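Local structure of uncharacterized protein (Leishmania major, 2B4W) at residues A[130-138]-A[145-153]; A[33-41]-A[303-311]. The protein is of unknown function but belongs to the DUF1861 family, which is probably related to the beta-fructosidase-like proteins. All coordinates share one frame; numbering follows the deposited sequence.

How the contacts relate
From the N terminus the chain soon reaches 33-41, whose strand 37-39 gains its short, weakly bonded parallel partner, about 308-309, only at the C-terminal end of the model. Contact 2 therefore closes a loop of 261 residues that takes in nearly the whole fold. Contact 1 lies within that loop and is local: 130-138 runs into strand 136-139, turns, and comes back as 145-153, so six residues separate its segments. The contacts do not cross or touch; the centres of contact 1 and contact 2 are about 22 Å apart, and the nearest atoms of contact 1 and contact 2 about 7 Å. Contact 1 builds the edge of one four-stranded antiparallel sheet, whereas contact 2 ties the chain's end to the sheet containing strands 37-39 and 42-50.

Contact 1: A[130-138]-A[145-153]; sequences GCMKDIRVL and LGVFSRPRV
Arg150 reaches across to Asp134. Its CB rests on the backbone, with Lys133 O 3.3 Å away, and CG packs against Asp134 CB. Bends at chi2 and chi3 (-67° and -63°) fold the chain back alongside Asp134, bringing the guanidinium round so that one of its faces is turned to Asp134 OD2, with the carboxylate and guanidinium planes 72° apart. The oxygen sits over that face, offset toward the rim, with Asp134 OD2 3.1 Å from Arg150 NH2; this salt bridge works through charge alone, since no N-H points at the oxygen. Arg152 CB covers the opposite face. NH1 bonds to Gly190 O, while NH2 gives a long bond to a water in the guanidinium plane, which also joins Lys133 N and Arg150 O. The backbone N of Arg150 is buried with no polar partner in the model, and Met132 SE lies 3.6 Å away from it. Bent at chi3, that selenomethionine turns CE onto the ring of Pro151, 3.8 Å from its CD.

Beyond this irregular end the two segments become regular strands. Arg136 and Phe148 form a hydrogen-bonded pair, with Phe148 N to Arg136 O at 2.8 Å and nearly straight, and Leu138 and Gly146 form the next. Between them Val137 and Val147 lie side by side, CG1 to CG1 3.9 Å, on the face where Leu145 CD1 also meets Val137 CB. The Phe148 ring occupies the other face and packs against Val192 and Cys205. The whole is an antiparallel beta hairpin, with strand 136-139 at the edge of a four-stranded sheet that strand 159-164 continues beyond 145-149.

Contact 2: A[33-41]-A[303-311]; sequences CSVPFSYKG and IIGDLHFPM
Leu307 and Val35 meet tip to tip at the apolar centre, where Leu307 CD1 comes within 3.3 Å of Val35 CG1, tighter than usual for two methyl groups. Leu307 CB lies against Phe37 CB, 3.9 Å away, and the Phe37 ring approaches that of Phe309 through their CD2 atoms. The two planes stand 75° apart, in an oblique pairing in which Phe37 CB lies at the edge of the Phe309 ring. With chi1 at 60°, Phe37 keeps CB against Leu307 while its ring is carried to His44 and Tyr46.

Farther along, Tyr39 turns its ring edge to the carbonyls of Phe309 and Pro310, CD1 being 3.4 Å from Phe309 O, while CE1 touches Met311 CB. Two backbone bonds join the segments: Ser38 N to Leu307 O and Phe309 N to Ser38 O, each 2.9 Å long and close to straight. On the outer side Ser38 OG lies over one face of the His308 imidazole, whose other face is met by Asp306 CB. Asp306 OD1 also accepts from His308 N, making an Asx turn that leads into the bridge of His308 with Ser38. At the polar edge a water joins Lys40 N to Phe309 O, and Lys40 NZ and Tyr39 OH both reach Asp120.

Strand 37-39 thus lies between strand 42-50, antiparallel to it, and the short, weakly bonded parallel strand at about 308-309, while Ile86 of strand 84-89 packs against Val35 and Phe37.

Contact 1: A[130-138]-A[145-153]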
loop_
_atom_site.group_PDB
_atom_site.type_symbol
_atom_site.label_atom_id
_atom_site.label_comp_id
_atom_site.label_asym_id
_atom_site.label_seq_id
_atom_site.Cartn_x
_atom_site.Cartn_y
_atom_site.Cartn_z
ATOM N N GLY A 130 -9.912 15.569 -7.689
ATOM C CA GLY A 130 -8.819 15.847 -8.608
ATOM C C GLY A 130 -7.544 16.160 -7.864
ATOM O O GLY A 130 -7.593 16.713 -6.767
ATOM N N CYS A 131 -6.427 15.781 -8.472
ATOM C CA CYS A 131 -5.108 15.942 -7.896
ATOM C C CYS A 131 -5.009 15.459 -6.448
ATOM O O CYS A 131 -4.470 16.122 -5.560
ATOM C CB CYS A 131 -4.679 17.413 -8.009
ATOM S SG CYS A 131 -4.438 17.946 -9.720
HETATM N N MSE A 132 -5.499 14.246 -6.197
HETATM C CA MSE A 132 -5.321 13.574 -4.921
HETATM C C MSE A 132 -5.011 12.095 -5.179
HETATM O O MSE A 132 -5.613 11.437 -6.032
HETATM C CB MSE A 132 -6.543 13.689 -4.002
HETATM C CG MSE A 132 -6.321 13.047 -2.657
HETATM SE SE MSE A 132 -7.664 12.949 -1.344
HETATM C CE MSE A 132 -7.607 14.839 -0.965
ATOM N N LYS A 133 -4.058 11.540 -4.427
ATOM C CA LYS A 133 -3.861 10.087 -4.535
ATOM C C LYS A 133 -3.676 9.517 -3.138
ATOM O O LYS A 133 -3.978 10.155 -2.122
ATOM C CB LYS A 133 -2.731 9.746 -5.483
ATOM C CG LYS A 133 -1.326 10.243 -5.217
ATOM C CD LYS A 133 -0.508 10.002 -6.487
ATOM C CE LYS A 133 0.901 10.553 -6.404
ATOM N NZ LYS A 133 1.789 9.952 -7.445
ATOM N N ASP A 134 -3.201 8.288 -3.020
ATOM C CA ASP A 134 -2.956 7.743 -1.686
ATOM C C ASP A 134 -4.186 7.694 -0.798
ATOM O O ASP A 134 -4.067 7.802 0.425
ATOM C CB ASP A 134 -1.820 8.561 -1.039
ATOM C CG ASP A 134 -0.559 8.484 -1.871
ATOM O OD1 ASP A 134 -0.425 7.530 -2.657
ATOM O OD2 ASP A 134 0.336 9.348 -1.783
ATOM N N ILE A 135 -5.360 7.486 -1.362
ATOM C CA ILE A 135 -6.645 7.226 -0.733
ATOM C C ILE A 135 -6.851 5.716 -0.545
ATOM O O ILE A 135 -6.645 4.971 -1.511
ATOM C CB ILE A 135 -7.846 7.762 -1.539
ATOM C CG1 ILE A 135 -7.783 9.255 -1.867
ATOM C CG2 ILE A 135 -9.151 7.392 -0.807
ATOM C CD1 ILE A 135 -8.317 9.688 -3.220
ATOM N N ARG A 136 -7.220 5.315 0.667
ATOM C CA ARG A 136 -7.333 3.938 1.108
ATOM C C ARG A 136 -8.558 3.682 1.978
ATOM O O ARG A 136 -9.079 4.531 2.698
ATOM C CB ARG A 136 -6.134 3.482 1.950
ATOM C CG ARG A 136 -4.785 3.477 1.276
ATOM C CD ARG A 136 -4.848 2.753 -0.057
ATOM N NE ARG A 136 -3.568 2.677 -0.752
ATOM C CZ ARG A 136 -3.138 3.481 -1.712
ATOM N NH1 ARG A 136 -3.851 4.501 -2.176
ATOM N NH2 ARG A 136 -1.949 3.281 -2.253
ATOM N N VAL A 137 -9.013 2.419 1.913
ATOM C CA VAL A 137 -10.182 2.054 2.705
ATOM C C VAL A 137 -9.978 0.716 3.396
ATOM O O VAL A 137 -9.067 -0.019 3.022
ATOM C CB VAL A 137 -11.448 1.917 1.838
ATOM C CG1 VAL A 137 -11.662 3.170 0.999
ATOM C CG2 VAL A 137 -11.382 0.697 0.913
ATOM N N LEU A 138 -10.889 0.478 4.322
ATOM C CA LEU A 138 -11.112 -0.804 4.946
ATOM C C LEU A 138 -12.510 -0.889 5.577
ATOM O O LEU A 138 -13.193 0.081 5.843
ATOM C CB LEU A 138 -10.094 -1.155 6.018
ATOM C CG LEU A 138 -9.931 -0.538 7.390
ATOM C CD1 LEU A 138 -10.963 -0.764 8.462
ATOM C CD2 LEU A 138 -8.657 -1.181 7.999
ATOM N N LEU A 145 -17.370 1.598 6.739
ATOM C CA LEU A 145 -16.188 1.823 5.927
ATOM C C LEU A 145 -15.298 2.929 6.463
ATOM O O LEU A 145 -15.669 4.097 6.517
ATOM C CB LEU A 145 -16.626 2.134 4.491
ATOM C CG LEU A 145 -15.524 2.210 3.437
ATOM C CD1 LEU A 145 -15.116 0.836 2.936
ATOM C CD2 LEU A 145 -15.972 3.075 2.267
ATOM N N GLY A 146 -14.080 2.562 6.880
ATOM C CA GLY A 146 -13.096 3.577 7.192
ATOM C C GLY A 146 -12.422 4.070 5.926
ATOM O O GLY A 146 -12.028 3.280 5.055
ATOM N N VAL A 147 -12.289 5.391 5.798
ATOM C CA VAL A 147 -11.617 5.923 4.615
ATOM C C VAL A 147 -10.523 6.913 5.007
ATOM O O VAL A 147 -10.712 7.839 5.795
ATOM C CB VAL A 147 -12.587 6.592 3.619
ATOM C CG1 VAL A 147 -11.859 6.873 2.304
ATOM C CG2 VAL A 147 -13.828 5.742 3.367
ATOM N N PHE A 148 -9.356 6.686 4.409
ATOM C CA PHE A 148 -8.224 7.583 4.555
ATOM C C PHE A 148 -7.978 8.397 3.282
ATOM O O PHE A 148 -7.885 7.848 2.183
ATOM C CB PHE A 148 -6.933 6.825 4.842
ATOM C CG PHE A 148 -6.923 6.039 6.143
ATOM C CD1 PHE A 148 -7.373 4.728 6.213
ATOM C CD2 PHE A 148 -6.430 6.653 7.276
ATOM C CE1 PHE A 148 -7.347 4.018 7.404
ATOM C CE2 PHE A 148 -6.403 5.948 8.465
ATOM C CZ PHE A 148 -6.838 4.635 8.523
ATOM N N SER A 149 -7.858 9.703 3.448
ATOM C CA SER A 149 -7.550 10.620 2.362
ATOM C C SER A 149 -6.111 11.087 2.437
ATOM O O SER A 149 -5.435 10.755 3.411
ATOM C CB SER A 149 -8.465 11.851 2.476
ATOM O OG SER A 149 -8.154 12.523 3.699
ATOM N N ARG A 150 -5.639 11.828 1.445
ATOM C CA ARG A 150 -4.266 12.310 1.447
ATOM C C ARG A 150 -4.120 13.587 0.627
ATOM O O ARG A 150 -3.495 13.590 -0.438
ATOM C CB ARG A 150 -3.292 11.249 0.911
ATOM C CG ARG A 150 -1.957 11.207 1.630
ATOM C CD ARG A 150 -1.125 12.467 1.392
ATOM N NE ARG A 150 -0.822 12.549 -0.030
ATOM C CZ ARG A 150 0.307 12.306 -0.663
ATOM N NH1 ARG A 150 1.408 11.932 -0.023
ATOM N NH2 ARG A 150 0.348 12.441 -1.989
ATOM N N PRO A 151 -4.662 14.700 1.091
ATOM C CA PRO A 151 -4.374 15.966 0.394
ATOM C C PRO A 151 -2.893 16.326 0.460
ATOM O O PRO A 151 -2.256 16.368 1.503
ATOM C CB PRO A 151 -5.212 16.994 1.159
ATOM C CG PRO A 151 -5.512 16.364 2.475
ATOM C CD PRO A 151 -5.560 14.873 2.239
ATOM N N ARG A 152 -2.326 16.597 -0.708
ATOM C CA ARG A 152 -0.951 17.079 -0.778
ATOM C C ARG A 152 -0.826 18.222 -1.781
ATOM O O ARG A 152 -1.177 18.060 -2.953
ATOM C CB ARG A 152 -0.003 15.946 -1.159
ATOM C CG ARG A 152 1.456 16.349 -1.235
ATOM C CD ARG A 152 2.308 15.304 -1.940
ATOM N NE ARG A 152 3.718 15.679 -1.939
ATOM C CZ ARG A 152 4.658 15.109 -2.674
ATOM N NH1 ARG A 152 4.385 14.105 -3.496
ATOM N NH2 ARG A 152 5.906 15.550 -2.581
ATOM N N VAL A 153 -0.326 19.367 -1.324
ATOM C CA VAL A 153 -0.070 20.492 -2.228
ATOM C C VAL A 153 0.621 21.648 -1.507
ATOM O O VAL A 153 1.235 22.476 -2.186
ATOM C CB VAL A 153 -1.358 21.019 -2.887
ATOM C CG1 VAL A 153 -1.589 22.477 -2.517
ATOM C CG2 VAL A 153 -1.308 20.827 -4.400
HETATM O O HOH W 1 -4.681 16.906 -2.876
HETATM O O HOH W 2 -2.643 13.402 -2.923
HETATM O O HOH W 3 -3.510 8.011 3.134
#

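Contact 2: A[33-41]-A[303-311]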
loop_
_atom_site.group_PDB
_atom_site.type_symbol
_atom_site.label_atom_id
_atom_site.label_comp_id
_atom_site.label_asym_id
_atom_site.label_seq_id
_atom_site.Cartn_x
_atom_site.Cartn_y
_atom_site.Cartn_z
ATOM N N CYS A 33 3.829 -2.296 -5.603
ATOM C CA CYS A 33 2.795 -3.315 -5.808
ATOM C C CYS A 33 1.649 -3.121 -4.834
ATOM O O CYS A 33 1.761 -2.374 -3.857
ATOM C CB CYS A 33 3.436 -4.681 -5.621
ATOM S SG CYS A 33 4.614 -5.110 -6.945
ATOM N N SER A 34 0.545 -3.831 -5.082
ATOM C CA SER A 34 -0.451 -3.974 -4.030
ATOM C C SER A 34 0.091 -4.885 -2.934
ATOM O O SER A 34 1.139 -5.528 -3.094
ATOM C CB SER A 34 -1.754 -4.581 -4.531
ATOM O OG SER A 34 -1.556 -5.847 -5.087
ATOM N N VAL A 35 -0.638 -5.002 -1.828
ATOM C CA VAL A 35 -0.236 -6.098 -0.916
ATOM C C VAL A 35 -0.513 -7.403 -1.606
ATOM O O VAL A 35 -1.451 -7.506 -2.420
ATOM C CB VAL A 35 -1.001 -6.001 0.413
ATOM C CG1 VAL A 35 -2.477 -6.201 0.154
ATOM C CG2 VAL A 35 -0.487 -7.040 1.380
ATOM N N PRO A 36 0.224 -8.486 -1.415
ATOM C CA PRO A 36 -0.259 -9.742 -1.999
ATOM C C PRO A 36 -1.631 -10.156 -1.487
ATOM O O PRO A 36 -2.102 -9.699 -0.448
ATOM C CB PRO A 36 0.802 -10.757 -1.526
ATOM C CG PRO A 36 2.028 -9.888 -1.442
ATOM C CD PRO A 36 1.512 -8.657 -0.731
ATOM N N PHE A 37 -2.285 -11.069 -2.216
ATOM C CA PHE A 37 -3.625 -11.527 -1.837
ATOM C C PHE A 37 -3.745 -12.953 -2.360
ATOM O O PHE A 37 -2.798 -13.383 -3.024
ATOM C CB PHE A 37 -4.760 -10.674 -2.396
ATOM C CG PHE A 37 -4.814 -10.599 -3.920
ATOM C CD1 PHE A 37 -3.996 -9.740 -4.642
ATOM C CD2 PHE A 37 -5.691 -11.394 -4.624
ATOM C CE1 PHE A 37 -4.073 -9.690 -6.027
ATOM C CE2 PHE A 37 -5.791 -11.357 -5.997
ATOM C CZ PHE A 37 -4.975 -10.488 -6.710
ATOM N N SER A 38 -4.838 -13.646 -2.092
ATOM C CA SER A 38 -4.995 -14.989 -2.671
ATOM C C SER A 38 -6.308 -15.104 -3.426
ATOM O O SER A 38 -7.309 -14.487 -3.057
ATOM C CB SER A 38 -4.907 -16.046 -1.557
ATOM O OG SER A 38 -6.119 -16.767 -1.484
ATOM N N TYR A 39 -6.312 -15.887 -4.492
ATOM C CA TYR A 39 -7.486 -16.096 -5.320
ATOM C C TYR A 39 -7.313 -17.431 -6.038
ATOM O O TYR A 39 -6.189 -17.743 -6.437
ATOM C CB TYR A 39 -7.643 -14.927 -6.271
ATOM C CG TYR A 39 -8.834 -14.898 -7.185
ATOM C CD1 TYR A 39 -10.121 -14.808 -6.670
ATOM C CD2 TYR A 39 -8.686 -14.949 -8.572
ATOM C CE1 TYR A 39 -11.243 -14.774 -7.487
ATOM C CE2 TYR A 39 -9.794 -14.921 -9.391
ATOM C CZ TYR A 39 -11.062 -14.835 -8.850
ATOM O OH TYR A 39 -12.157 -14.805 -9.675
ATOM N N LYS A 40 -8.386 -18.196 -6.148
ATOM C CA LYS A 40 -8.390 -19.477 -6.857
ATOM C C LYS A 40 -7.197 -20.352 -6.475
ATOM O O LYS A 40 -6.581 -21.055 -7.287
ATOM C CB LYS A 40 -8.421 -19.267 -8.374
ATOM C CG LYS A 40 -9.776 -19.021 -9.017
ATOM C CD LYS A 40 -9.650 -18.645 -10.493
ATOM C CE LYS A 40 -10.993 -18.603 -11.198
ATOM N NZ LYS A 40 -11.065 -17.681 -12.362
ATOM N N GLY A 41 -6.843 -20.347 -5.191
ATOM C CA GLY A 41 -5.816 -21.232 -4.684
ATOM C C GLY A 41 -4.403 -20.754 -4.864
ATOM O O GLY A 41 -3.438 -21.441 -4.518
ATOM N N ILE A 303 -4.617 -8.995 13.836
ATOM C CA ILE A 303 -5.342 -8.693 12.608
ATOM C C ILE A 303 -6.550 -9.614 12.403
ATOM O O ILE A 303 -6.504 -10.834 12.513
ATOM C CB ILE A 303 -4.465 -8.770 11.353
ATOM C CG1 ILE A 303 -3.364 -7.705 11.377
ATOM C CG2 ILE A 303 -5.338 -8.735 10.105
ATOM C CD1 ILE A 303 -2.155 -8.037 10.543
ATOM N N ILE A 304 -7.672 -8.976 12.067
ATOM C CA ILE A 304 -8.954 -9.567 11.764
ATOM C C ILE A 304 -9.216 -9.617 10.264
ATOM O O ILE A 304 -9.153 -8.594 9.581
ATOM C CB ILE A 304 -10.089 -8.756 12.409
ATOM C CG1 ILE A 304 -9.899 -8.573 13.914
ATOM C CG2 ILE A 304 -11.435 -9.401 12.071
ATOM C CD1 ILE A 304 -10.192 -9.830 14.702
ATOM N N GLY A 305 -9.523 -10.807 9.746
ATOM C CA GLY A 305 -9.827 -10.889 8.320
ATOM C C GLY A 305 -8.559 -11.145 7.528
ATOM O O GLY A 305 -7.465 -11.252 8.080
ATOM N N ASP A 306 -8.723 -11.228 6.224
ATOM C CA ASP A 306 -7.680 -11.544 5.276
ATOM C C ASP A 306 -7.981 -11.012 3.877
ATOM O O ASP A 306 -9.048 -10.479 3.579
ATOM C CB ASP A 306 -7.460 -13.055 5.257
ATOM C CG ASP A 306 -8.604 -13.872 4.713
ATOM O OD1 ASP A 306 -9.254 -13.495 3.724
ATOM O OD2 ASP A 306 -8.869 -14.961 5.269
ATOM N N LEU A 307 -6.985 -11.179 3.030
ATOM C CA LEU A 307 -7.088 -10.813 1.614
ATOM C C LEU A 307 -7.164 -12.058 0.761
ATOM O O LEU A 307 -6.589 -12.228 -0.301
ATOM C CB LEU A 307 -5.912 -9.920 1.210
ATOM C CG LEU A 307 -5.861 -8.653 2.084
ATOM C CD1 LEU A 307 -4.529 -7.956 2.030
ATOM C CD2 LEU A 307 -6.975 -7.703 1.671
ATOM N N HIS A 308 -7.996 -12.974 1.258
ATOM C CA HIS A 308 -8.322 -14.170 0.495
ATOM C C HIS A 308 -9.689 -13.968 -0.155
ATOM O O HIS A 308 -10.657 -13.818 0.594
ATOM C CB HIS A 308 -8.306 -15.415 1.378
ATOM C CG HIS A 308 -6.966 -15.744 1.966
ATOM N ND1 HIS A 308 -6.735 -16.895 2.691
ATOM C CD2 HIS A 308 -5.784 -15.088 1.940
ATOM C CE1 HIS A 308 -5.477 -16.929 3.084
ATOM N NE2 HIS A 308 -4.873 -15.842 2.642
ATOM N N PHE A 309 -9.730 -13.962 -1.486
ATOM C CA PHE A 309 -10.940 -13.625 -2.217
ATOM C C PHE A 309 -11.657 -14.842 -2.802
ATOM O O PHE A 309 -11.037 -15.673 -3.459
ATOM C CB PHE A 309 -10.650 -12.599 -3.344
ATOM C CG PHE A 309 -10.255 -11.250 -2.755
ATOM C CD1 PHE A 309 -11.215 -10.359 -2.318
ATOM C CD2 PHE A 309 -8.924 -10.899 -2.618
ATOM C CE1 PHE A 309 -10.855 -9.152 -1.741
ATOM C CE2 PHE A 309 -8.562 -9.707 -2.026
ATOM C CZ PHE A 309 -9.530 -8.815 -1.593
ATOM N N PRO A 310 -12.966 -14.879 -2.555
ATOM C CA PRO A 310 -13.834 -15.941 -3.056
ATOM C C PRO A 310 -14.013 -15.797 -4.555
ATOM O O PRO A 310 -13.972 -14.701 -5.112
ATOM C CB PRO A 310 -15.150 -15.715 -2.332
ATOM C CG PRO A 310 -15.152 -14.320 -1.816
ATOM C CD PRO A 310 -13.735 -13.868 -1.798
HETATM N N MSE A 311 -14.193 -16.892 -5.295
HETATM C CA MSE A 311 -14.410 -16.648 -6.736
HETATM C C MSE A 311 -15.890 -16.494 -7.038
HETATM O O MSE A 311 -16.682 -16.132 -6.156
HETATM C CB MSE A 311 -13.753 -17.741 -7.582
HETATM C CG MSE A 311 -14.132 -19.153 -7.213
HETATM SE SE MSE A 311 -13.282 -20.547 -8.246
HETATM C CE MSE A 311 -12.675 -21.471 -6.692
HETATM O O HOH W 4 -8.644 -16.967 -1.552
HETATM O O HOH W 5 -11.080 -17.702 -4.967
#